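Local coordinates for protein serine-tRNA ligase (Naegleria fowleri, PDB 6BLJ) that probably attaches serine to its cognate tRNA in the cytoplasm as a class II aminoacyl-tRNA synthetase, and binds AMP in its active site, at residues T246-T251 with M309-R314; P303-G308 with Q338-S343; Y416-L421 with C438-S443. All coordinates share one frame; numbering follows the deposited sequence.

Contact 1 of 3, residues T246-T251 with M309-R314; sequences TPFFMT and MSTCFR. With AMP (adenosine monophosphate), chain D.
Arg314 follows directly on strand 304-313, whose Ser310 and Thr311 pack on Phe248, and its guanidinium grips the AMP phosphate with two nearly straight bonds. Arg314 NH2 donates to AMP O2P at 2.9 Å (N-H...O 175°), and Arg314 NH1 donates to AMP O1P, also at 2.9 Å (167°). This placement is consistent with the motif 2 arginine of class II aminoacyl-tRNA synthetases, which holds the alpha-phosphate. The chain runs extended from CG to NE, the fork meets the phosphorus in its own plane, and AMP C8 lies over one guanidinium face. NE is anchored by Ala282 O, so the group is fixed at both ends.

Farther back along the strand the chemistry becomes apolar. Phe248 follows Pro247, probably the conserved motif 1 proline of the dimer interface, and its ring lies against strand 304-313, with no backbone pairing between the two segments. With CG anti to the carbonyl carbon (chi1 -59°), the ring starts out toward 309-314. Phe248 CZ comes within 3.4 Å of Thr311 N, which lies over one ring face, while Phe248 CE1 approaches Ser310 CB obliquely at 3.5 Å. Small serine and threonine suit this place because they let the ring settle close to the backbone. Their hydroxyls are satisfied apart from the ring: Ser310 OG donates to Thr311 O at 3.0 Å, and Thr311 OG1 bonds Glu334. Thr246 OG1 likewise donates forward to the next residue's carbonyl, Pro247 O, while touching Ser310 CB. Gln332 of the second subunit bonds Phe248 N and Thr246 O, and Phe248 also packs on Thr311 of that subunit, placing the contact at the dimer interface. Finally, Phe248 CB meets the edge of the Phe313 ring, 4.2 Å from Phe313 CE2.

Contact 2 of 3, residues P303-G308 with Q338-S343; sequences PIKYCG and QFVVTS
Lys305 and Val340 lie side by side on one face of the sheet, their side chains pointing the same way from a non-hydrogen-bonded antiparallel pair. Lys305 CB rises beside the valine. Lys305 CG, set anti to the carbonyl carbon (chi1 -59°), touches Val340 CG1 at 4.2 Å. From there CD and CE run on fully extended, leading away from the valine, and NZ ends in a salt bridge with Glu355 of helix 348-366. A long chain suits this place: its CG packs on apolar Val340, while the outer methylenes carry the charge on to the helix.

The strands are neighbours in the central sheet of the class II catalytic domain, the two arms of what is probably motif 2. Ile304 with Val341 and Tyr306 with Phe339 form hydrogen-bonded pairs. Ile304 N donates to Val341 O at 2.8 Å, and Tyr306 N to Phe339 O at the same length. Ile304 O takes the N-H of Val341 in its carbonyl plane and also receives a CA-H contact from Val340 CA at 3.2 Å. On the face opposite Lys305, branched Ile304 and Val341 meet CB to CB at 4.0 Å. Tyr306 and Phe339 stand next to them, both packing on helix 285-290.

At the strand's start Pro303, which has no N-H, sits beside Thr342, just past the last paired amides, with Pro303 CB 3.4 Å from Val341 O. The backbone bonds thus set the alignment; the Lys305 and Gln338 face sends its polar ends to helix 348-366, while the Tyr306 and Phe339 face gives helix 285-290 a largely apolar surface.

Contact 3 of 3, residues Y416-L421 with C438-S443; sequences YQTRRL and CHMLNS
Cys438 offers its carbonyl to Thr418: OG1 of the threonine donates to Cys438 O at 2.6 Å, tilted 30° from the carbonyl plane. This is the main polar tie between the weakly bonded helical turn 416-421 and the strand; a weak bond also links the hydroxyl to Asp415 O, just before the turn. Cys438 CB adds a looser touch on Thr418 CG2 at 4.3 Å. His439 CB then points away from the helix, and its ND1 bonds Ser349 OG.

Met440 returns to the helix side. Met440 CG, anti to the carbonyl carbon (chi1 -86°), lies 3.6 Å from Thr418 CG2, and the chain then runs extended, sliding past the threonine in the opposite direction. Met440 SD is 3.7 Å from Thr418 CG2 and reaches Leu421 CD1 at 4.5 Å. A long, unbranched methionine suits the task of bridging two apolar groups about one helical turn apart. Beyond it, the strand continues to Thr444 and Ala447, and helix 448-458 brings Arg450, all of the AMP pocket: a strand-then-helix arrangement consistent with motif 3 of class II synthetases.

Overall arrangement
All three contacts are largely buried, but Pro303 gives contact 2 an exposed end. Contacts 1 and 2 share strand 304-313: its first half is paired by backbone bonds in contact 2, and its second half takes aromatic packing in contact 1, where Arg314 just beyond it reaches the nucleotide. Contacts 2 and 3 touch directly, because strands 332-342 and 436-447 are neighbours: Gln338 N lies 2.7 Å from Ser443 O, and Phe339 CZ lies 3.6 Å from Met440 SD. The chemistry changes with place, from phosphate binding beside a subunit interface in contact 1, through regular sheet pairing in contact 2, to one side-chain hydrogen bond and a methionine joining helix to strand in contact 3.

Contact 1 of 3, residues T246-T251 with M309-R314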
loop_
_atom_site.group_PDB
_atom_site.type_symbol
_atom_site.label_atom_id
_atom_site.label_comp_id
_atom_site.label_asym_id
_atom_site.label_seq_id
_atom_site.Cartn_x
_atom_site.Cartn_y
_atom_site.Cartn_z
ATOM N N THR A 246 -22.891 0.447 12.470
ATOM C CA THR A 246 -21.766 -0.479 12.522
ATOM C C THR A 246 -20.474 0.174 13.020
ATOM O O THR A 246 -20.339 1.400 13.005
ATOM C CB THR A 246 -21.504 -1.059 11.122
ATOM O OG1 THR A 246 -20.927 -0.045 10.272
ATOM C CG2 THR A 246 -22.801 -1.530 10.481
ATOM N N PRO A 247 -19.496 -0.627 13.465
ATOM C CA PRO A 247 -18.122 -0.124 13.529
ATOM C C PRO A 247 -17.718 0.390 12.164
ATOM O O PRO A 247 -18.104 -0.168 11.137
ATOM C CB PRO A 247 -17.294 -1.360 13.924
ATOM C CG PRO A 247 -18.294 -2.290 14.627
ATOM C CD PRO A 247 -19.586 -2.054 13.864
ATOM N N PHE A 248 -16.952 1.474 12.160
ATOM C CA PHE A 248 -16.332 1.955 10.934
ATOM C C PHE A 248 -14.920 1.398 10.763
ATOM O O PHE A 248 -14.297 1.674 9.731
ATOM C CB PHE A 248 -16.282 3.509 10.915
ATOM C CG PHE A 248 -17.648 4.209 11.010
ATOM C CD1 PHE A 248 -18.842 3.500 10.971
ATOM C CD2 PHE A 248 -17.714 5.598 11.124
ATOM C CE1 PHE A 248 -20.087 4.160 11.079
ATOM C CE2 PHE A 248 -18.955 6.268 11.219
ATOM C CZ PHE A 248 -20.138 5.546 11.193
ATOM N N PHE A 249 -14.411 0.666 11.771
ATOM C CA PHE A 249 -13.159 -0.097 11.794
ATOM C C PHE A 249 -13.446 -1.583 11.682
ATOM O O PHE A 249 -14.370 -2.074 12.326
ATOM C CB PHE A 249 -12.418 -0.063 13.153
ATOM C CG PHE A 249 -12.039 1.257 13.664
ATOM C CD1 PHE A 249 -11.742 2.298 12.822
ATOM C CD2 PHE A 249 -11.931 1.438 15.039
ATOM C CE1 PHE A 249 -11.355 3.517 13.343
ATOM C CE2 PHE A 249 -11.550 2.641 15.561
ATOM C CZ PHE A 249 -11.268 3.690 14.715
ATOM N N MET A 250 -12.547 -2.326 11.040
ATOM C CA MET A 250 -12.576 -3.782 11.155
ATOM C C MET A 250 -11.154 -4.298 11.311
ATOM O O MET A 250 -10.230 -3.764 10.690
ATOM C CB MET A 250 -13.238 -4.425 9.932
ATOM C CG MET A 250 -14.741 -4.260 9.884
ATOM S SD MET A 250 -15.427 -5.018 8.399
ATOM C CE MET A 250 -15.180 -6.771 8.723
ATOM N N THR A 251 -10.966 -5.335 12.120
ATOM C CA THR A 251 -9.643 -5.937 12.162
ATOM C C THR A 251 -9.336 -6.554 10.801
ATOM O O THR A 251 -10.238 -6.908 10.031
ATOM C CB THR A 251 -9.536 -7.014 13.251
ATOM O OG1 THR A 251 -10.264 -8.173 12.849
ATOM C CG2 THR A 251 -10.116 -6.504 14.578
ATOM N N MET A 309 -26.206 1.441 8.209
ATOM C CA MET A 309 -25.911 2.865 8.216
ATOM C C MET A 309 -24.460 3.056 8.621
ATOM O O MET A 309 -24.051 2.548 9.670
ATOM C CB MET A 309 -26.839 3.566 9.215
ATOM C CG MET A 309 -26.546 5.014 9.489
ATOM S SD MET A 309 -27.570 5.543 10.888
ATOM C CE MET A 309 -27.139 7.292 10.891
ATOM N N SER A 310 -23.697 3.814 7.835
ATOM C CA SER A 310 -22.321 4.080 8.250
ATOM C C SER A 310 -21.745 5.188 7.388
ATOM O O SER A 310 -22.239 5.466 6.295
ATOM C CB SER A 310 -21.421 2.833 8.130
ATOM O OG SER A 310 -21.080 2.576 6.759
ATOM N N THR A 311 -20.679 5.810 7.889
ATOM C CA THR A 311 -19.768 6.480 6.980
ATOM C C THR A 311 -18.909 5.408 6.322
ATOM O O THR A 311 -18.675 4.343 6.901
ATOM C CB THR A 311 -18.933 7.527 7.729
ATOM O OG1 THR A 311 -19.829 8.502 8.262
ATOM C CG2 THR A 311 -17.935 8.258 6.793
ATOM N N CYS A 312 -18.497 5.680 5.086
ATOM C CA CYS A 312 -17.717 4.794 4.237
ATOM C C CYS A 312 -16.467 5.523 3.777
ATOM O O CYS A 312 -16.520 6.714 3.454
ATOM C CB CYS A 312 -18.515 4.363 3.001
ATOM S SG CYS A 312 -20.113 3.606 3.406
ATOM N N PHE A 313 -15.358 4.794 3.697
ATOM C CA PHE A 313 -14.063 5.383 3.364
ATOM C C PHE A 313 -13.425 4.608 2.222
ATOM O O PHE A 313 -13.313 3.377 2.289
ATOM C CB PHE A 313 -13.128 5.388 4.573
ATOM C CG PHE A 313 -13.705 6.074 5.798
ATOM C CD1 PHE A 313 -13.439 7.416 6.056
ATOM C CD2 PHE A 313 -14.503 5.371 6.695
ATOM C CE1 PHE A 313 -13.955 8.042 7.203
ATOM C CE2 PHE A 313 -15.031 5.992 7.833
ATOM C CZ PHE A 313 -14.751 7.320 8.083
ATOM N N ARG A 314 -12.990 5.320 1.181
ATOM C CA ARG A 314 -12.435 4.661 0.006
ATOM C C ARG A 314 -11.246 5.443 -0.525
ATOM O O ARG A 314 -11.359 6.638 -0.804
ATOM C CB ARG A 314 -13.504 4.503 -1.075
ATOM C CG ARG A 314 -14.662 3.646 -0.594
ATOM C CD ARG A 314 -15.530 3.240 -1.714
ATOM N NE ARG A 314 -16.665 2.477 -1.237
ATOM C CZ ARG A 314 -17.445 1.769 -2.038
ATOM N NH1 ARG A 314 -17.181 1.736 -3.349
ATOM N NH2 ARG A 314 -18.482 1.117 -1.529
HETATM P P AMP D . -20.123 0.221 -4.722
HETATM O O1P AMP D . -18.793 0.481 -5.431
HETATM O O2P AMP D . -20.109 -0.354 -3.361
HETATM O O3P AMP D . -21.028 -0.550 -5.672
HETATM O "O5'" AMP D . -20.800 1.656 -4.576
HETATM C "C5'" AMP D . -22.128 1.803 -4.091
HETATM C "C4'" AMP D . -22.605 3.230 -4.265
HETATM O "O4'" AMP D . -21.886 4.103 -3.356
HETATM C "C3'" AMP D . -22.359 3.832 -5.631
HETATM O "O3'" AMP D . -23.357 3.477 -6.570
HETATM C "C2'" AMP D . -22.303 5.322 -5.343
HETATM O "O2'" AMP D . -23.614 5.841 -5.207
HETATM C "C1'" AMP D . -21.628 5.342 -3.974
HETATM N N9 AMP D . -20.160 5.542 -4.050
HETATM C C8 AMP D . -19.226 4.590 -4.367
HETATM N N7 AMP D . -17.988 5.032 -4.356
HETATM C C5 AMP D . -18.117 6.366 -4.003
HETATM C C6 AMP D . -17.172 7.395 -3.816
HETATM N N6 AMP D . -15.843 7.223 -3.916
HETATM N N1 AMP D . -17.635 8.623 -3.500
HETATM C C2 AMP D . -18.954 8.796 -3.351
HETATM N N3 AMP D . -19.937 7.899 -3.473
HETATM C C4 AMP D . -19.454 6.697 -3.813
#

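Contact 2 of 3, residues P303-G308 with Q338-S343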
loop_
_atom_site.group_PDB
_atom_site.type_symbol
_atom_site.label_atom_id
_atom_site.label_comp_id
_atom_site.label_asym_id
_atom_site.label_seq_id
_atom_site.Cartn_x
_atom_site.Cartn_y
_atom_site.Cartn_z
ATOM N N PRO A 303 -36.077 -14.778 6.009
ATOM C CA PRO A 303 -34.871 -13.972 5.785
ATOM C C PRO A 303 -34.541 -12.982 6.904
ATOM O O PRO A 303 -35.389 -12.655 7.730
ATOM C CB PRO A 303 -35.207 -13.222 4.495
ATOM C CG PRO A 303 -36.693 -13.027 4.583
ATOM C CD PRO A 303 -37.222 -14.298 5.216
ATOM N N ILE A 304 -33.296 -12.515 6.911
ATOM C CA ILE A 304 -32.816 -11.496 7.840
ATOM C C ILE A 304 -32.538 -10.239 7.033
ATOM O O ILE A 304 -31.693 -10.254 6.136
ATOM C CB ILE A 304 -31.550 -11.955 8.579
ATOM C CG1 ILE A 304 -31.812 -13.250 9.343
ATOM C CG2 ILE A 304 -31.058 -10.868 9.522
ATOM C CD1 ILE A 304 -30.563 -13.861 9.899
ATOM N N LYS A 305 -33.231 -9.152 7.352
ATOM C CA LYS A 305 -33.143 -7.918 6.581
ATOM C C LYS A 305 -32.574 -6.809 7.459
ATOM O O LYS A 305 -33.087 -6.558 8.556
ATOM C CB LYS A 305 -34.513 -7.505 6.044
ATOM C CG LYS A 305 -35.216 -8.526 5.126
ATOM C CD LYS A 305 -36.585 -7.980 4.701
ATOM C CE LYS A 305 -37.352 -8.947 3.808
ATOM N NZ LYS A 305 -38.649 -8.355 3.375
ATOM N N TYR A 306 -31.508 -6.164 6.988
ATOM C CA TYR A 306 -30.848 -5.085 7.719
ATOM C C TYR A 306 -30.822 -3.816 6.886
ATOM O O TYR A 306 -30.662 -3.864 5.658
ATOM C CB TYR A 306 -29.414 -5.457 8.108
ATOM C CG TYR A 306 -29.333 -6.359 9.319
ATOM C CD1 TYR A 306 -29.683 -5.889 10.576
ATOM C CD2 TYR A 306 -28.877 -7.669 9.210
ATOM C CE1 TYR A 306 -29.617 -6.710 11.707
ATOM C CE2 TYR A 306 -28.784 -8.492 10.336
ATOM C CZ TYR A 306 -29.158 -8.000 11.576
ATOM O OH TYR A 306 -29.081 -8.802 12.685
ATOM N N CYS A 307 -31.008 -2.689 7.565
ATOM C CA CYS A 307 -30.867 -1.346 7.002
ATOM C C CYS A 307 -29.572 -0.792 7.586
ATOM O O CYS A 307 -29.572 -0.220 8.673
ATOM C CB CYS A 307 -32.090 -0.454 7.362
ATOM S SG CYS A 307 -31.809 1.294 7.021
ATOM N N GLY A 308 -28.464 -0.984 6.870
ATOM C CA GLY A 308 -27.159 -0.612 7.401
ATOM C C GLY A 308 -26.879 0.869 7.221
ATOM O O GLY A 308 -27.213 1.469 6.203
ATOM N N GLN A 338 -28.969 -1.753 1.993
ATOM C CA GLN A 338 -29.788 -2.946 2.191
ATOM C C GLN A 338 -28.883 -4.169 2.255
ATOM O O GLN A 338 -28.018 -4.343 1.393
ATOM C CB GLN A 338 -30.796 -3.152 1.060
ATOM C CG GLN A 338 -31.781 -2.027 0.796
ATOM C CD GLN A 338 -32.660 -2.352 -0.415
ATOM O OE1 GLN A 338 -33.567 -3.159 -0.323
ATOM N NE2 GLN A 338 -32.375 -1.728 -1.553
ATOM N N PHE A 339 -29.088 -5.012 3.265
ATOM C CA PHE A 339 -28.316 -6.242 3.438
ATOM C C PHE A 339 -29.270 -7.349 3.874
ATOM O O PHE A 339 -30.013 -7.172 4.846
ATOM C CB PHE A 339 -27.192 -6.053 4.475
ATOM C CG PHE A 339 -26.247 -7.235 4.573
ATOM C CD1 PHE A 339 -26.587 -8.366 5.316
ATOM C CD2 PHE A 339 -25.031 -7.216 3.912
ATOM C CE1 PHE A 339 -25.729 -9.451 5.395
ATOM C CE2 PHE A 339 -24.160 -8.298 3.983
ATOM C CZ PHE A 339 -24.509 -9.420 4.721
ATOM N N VAL A 340 -29.284 -8.475 3.152
ATOM C CA VAL A 340 -30.245 -9.541 3.427
ATOM C C VAL A 340 -29.556 -10.901 3.438
ATOM O O VAL A 340 -28.750 -11.209 2.553
ATOM C CB VAL A 340 -31.406 -9.545 2.412
ATOM C CG1 VAL A 340 -32.453 -10.608 2.812
ATOM C CG2 VAL A 340 -32.066 -8.166 2.335
ATOM N N VAL A 341 -29.897 -11.719 4.442
ATOM C CA VAL A 341 -29.550 -13.135 4.495
ATOM C C VAL A 341 -30.809 -13.927 4.145
ATOM O O VAL A 341 -31.869 -13.709 4.753
ATOM C CB VAL A 341 -29.036 -13.530 5.894
ATOM C CG1 VAL A 341 -28.549 -14.982 5.908
ATOM C CG2 VAL A 341 -27.960 -12.550 6.406
ATOM N N THR A 342 -30.713 -14.850 3.181
ATOM C CA THR A 342 -31.890 -15.655 2.824
ATOM C C THR A 342 -31.598 -17.148 2.895
ATOM O O THR A 342 -30.449 -17.597 2.926
ATOM C CB THR A 342 -32.419 -15.357 1.413
ATOM O OG1 THR A 342 -31.576 -16.011 0.451
ATOM C CG2 THR A 342 -32.470 -13.859 1.144
ATOM N N SER A 343 -32.687 -17.916 2.880
ATOM C CA SER A 343 -32.596 -19.342 2.660
ATOM C C SER A 343 -31.940 -19.617 1.308
ATOM O O SER A 343 -32.054 -18.817 0.379
ATOM C CB SER A 343 -33.994 -19.966 2.698
ATOM O OG SER A 343 -34.010 -21.243 2.086
#

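Contact 3 of 3, residues Y416-L421 with C438-S443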
loop_
_atom_site.group_PDB
_atom_site.type_symbol
_atom_site.label_atom_id
_atom_site.label_comp_id
_atom_site.label_asym_id
_atom_site.label_seq_id
_atom_site.Cartn_x
_atom_site.Cartn_y
_atom_site.Cartn_z
ATOM N N TYR A 416 -21.337 -17.520 -1.843
ATOM C CA TYR A 416 -19.897 -17.316 -1.974
ATOM C C TYR A 416 -19.284 -16.817 -0.669
ATOM O O TYR A 416 -18.261 -17.344 -0.213
ATOM C CB TYR A 416 -19.611 -16.336 -3.115
ATOM C CG TYR A 416 -18.142 -16.075 -3.379
ATOM C CD1 TYR A 416 -17.463 -15.117 -2.643
ATOM C CD2 TYR A 416 -17.446 -16.750 -4.385
ATOM C CE1 TYR A 416 -16.136 -14.848 -2.869
ATOM C CE2 TYR A 416 -16.100 -16.473 -4.627
ATOM C CZ TYR A 416 -15.461 -15.514 -3.851
ATOM O OH TYR A 416 -14.137 -15.201 -4.024
ATOM N N GLN A 417 -19.887 -15.790 -0.055
ATOM C CA GLN A 417 -19.338 -15.235 1.184
ATOM C C GLN A 417 -19.791 -16.004 2.415
ATOM O O GLN A 417 -19.040 -16.080 3.396
ATOM C CB GLN A 417 -19.720 -13.755 1.342
ATOM C CG GLN A 417 -18.579 -12.881 1.918
ATOM C CD GLN A 417 -17.379 -12.782 0.966
ATOM O OE1 GLN A 417 -17.539 -12.455 -0.209
ATOM N NE2 GLN A 417 -16.175 -13.065 1.476
ATOM N N THR A 418 -21.022 -16.528 2.416
ATOM C CA THR A 418 -21.477 -17.292 3.572
ATOM C C THR A 418 -20.623 -18.535 3.777
ATOM O O THR A 418 -20.480 -19.002 4.914
ATOM C CB THR A 418 -22.948 -17.696 3.427
ATOM O OG1 THR A 418 -23.109 -18.477 2.245
ATOM C CG2 THR A 418 -23.859 -16.469 3.351
ATOM N N ARG A 419 -20.081 -19.106 2.693
ATOM C CA ARG A 419 -19.107 -20.194 2.836
ATOM C C ARG A 419 -17.871 -19.737 3.600
ATOM O O ARG A 419 -17.407 -20.408 4.526
ATOM C CB ARG A 419 -18.698 -20.723 1.464
ATOM C CG ARG A 419 -19.661 -21.727 0.884
ATOM C CD ARG A 419 -19.255 -22.155 -0.518
ATOM N NE ARG A 419 -20.387 -22.787 -1.182
ATOM C CZ ARG A 419 -20.702 -24.074 -1.041
ATOM N NH1 ARG A 419 -19.958 -24.865 -0.274
ATOM N NH2 ARG A 419 -21.755 -24.571 -1.672
ATOM N N ARG A 420 -17.318 -18.590 3.214
ATOM C CA ARG A 420 -16.094 -18.112 3.842
ATOM C C ARG A 420 -16.335 -17.666 5.279
ATOM O O ARG A 420 -15.417 -17.724 6.106
ATOM C CB ARG A 420 -15.507 -16.986 2.987
ATOM C CG ARG A 420 -15.038 -17.489 1.626
ATOM C CD ARG A 420 -14.912 -16.372 0.584
ATOM N NE ARG A 420 -14.130 -16.815 -0.574
ATOM C CZ ARG A 420 -14.581 -17.621 -1.536
ATOM N NH1 ARG A 420 -15.829 -18.080 -1.507
ATOM N NH2 ARG A 420 -13.786 -17.963 -2.541
ATOM N N LEU A 421 -17.557 -17.239 5.596
ATOM C CA LEU A 421 -17.937 -16.792 6.928
ATOM C C LEU A 421 -18.615 -17.886 7.747
ATOM O O LEU A 421 -18.943 -17.654 8.915
ATOM C CB LEU A 421 -18.862 -15.572 6.821
ATOM C CG LEU A 421 -18.246 -14.246 6.353
ATOM C CD1 LEU A 421 -19.328 -13.291 5.878
ATOM C CD2 LEU A 421 -17.476 -13.633 7.504
ATOM N N CYS A 438 -26.344 -20.375 3.858
ATOM C CA CYS A 438 -27.297 -19.338 3.487
ATOM C C CYS A 438 -26.802 -18.579 2.258
ATOM O O CYS A 438 -25.663 -18.741 1.812
ATOM C CB CYS A 438 -27.518 -18.364 4.643
ATOM S SG CYS A 438 -28.246 -19.124 6.124
ATOM N N HIS A 439 -27.674 -17.730 1.719
ATOM C CA HIS A 439 -27.301 -16.769 0.690
ATOM C C HIS A 439 -27.276 -15.370 1.287
ATOM O O HIS A 439 -28.032 -15.070 2.217
ATOM C CB HIS A 439 -28.273 -16.773 -0.494
ATOM C CG HIS A 439 -28.238 -18.031 -1.305
ATOM N ND1 HIS A 439 -28.844 -18.136 -2.538
ATOM C CD2 HIS A 439 -27.670 -19.235 -1.059
ATOM C CE1 HIS A 439 -28.662 -19.359 -3.011
ATOM N NE2 HIS A 439 -27.952 -20.044 -2.132
ATOM N N MET A 440 -26.423 -14.505 0.717
ATOM C CA MET A 440 -26.326 -13.116 1.129
ATOM C C MET A 440 -26.414 -12.197 -0.082
ATOM O O MET A 440 -25.824 -12.472 -1.136
ATOM C CB MET A 440 -25.011 -12.833 1.879
ATOM C CG MET A 440 -25.037 -13.105 3.371
ATOM S SD MET A 440 -23.389 -12.830 4.082
ATOM C CE MET A 440 -23.817 -12.975 5.813
ATOM N N LEU A 441 -27.131 -11.089 0.096
ATOM C CA LEU A 441 -27.296 -10.049 -0.914
ATOM C C LEU A 441 -27.047 -8.682 -0.292
ATOM O O LEU A 441 -27.241 -8.485 0.913
ATOM C CB LEU A 441 -28.714 -10.051 -1.516
ATOM C CG LEU A 441 -29.235 -11.371 -2.096
ATOM C CD1 LEU A 441 -30.006 -12.141 -1.037
ATOM C CD2 LEU A 441 -30.099 -11.080 -3.323
ATOM N N ASN A 442 -26.647 -7.723 -1.130
ATOM C CA ASN A 442 -26.565 -6.339 -0.689
ATOM C C ASN A 442 -26.969 -5.412 -1.826
ATOM O O ASN A 442 -26.797 -5.733 -3.002
ATOM C CB ASN A 442 -25.153 -5.962 -0.213
ATOM C CG ASN A 442 -24.153 -5.913 -1.352
ATOM O OD1 ASN A 442 -23.604 -6.932 -1.754
ATOM N ND2 ASN A 442 -23.922 -4.723 -1.883
ATOM N N SER A 443 -27.513 -4.259 -1.453
ATOM C CA SER A 443 -27.879 -3.218 -2.400
ATOM C C SER A 443 -27.828 -1.860 -1.722
ATOM O O SER A 443 -28.424 -1.675 -0.658
ATOM C CB SER A 443 -29.284 -3.436 -2.974
ATOM O OG SER A 443 -29.583 -2.386 -3.884
#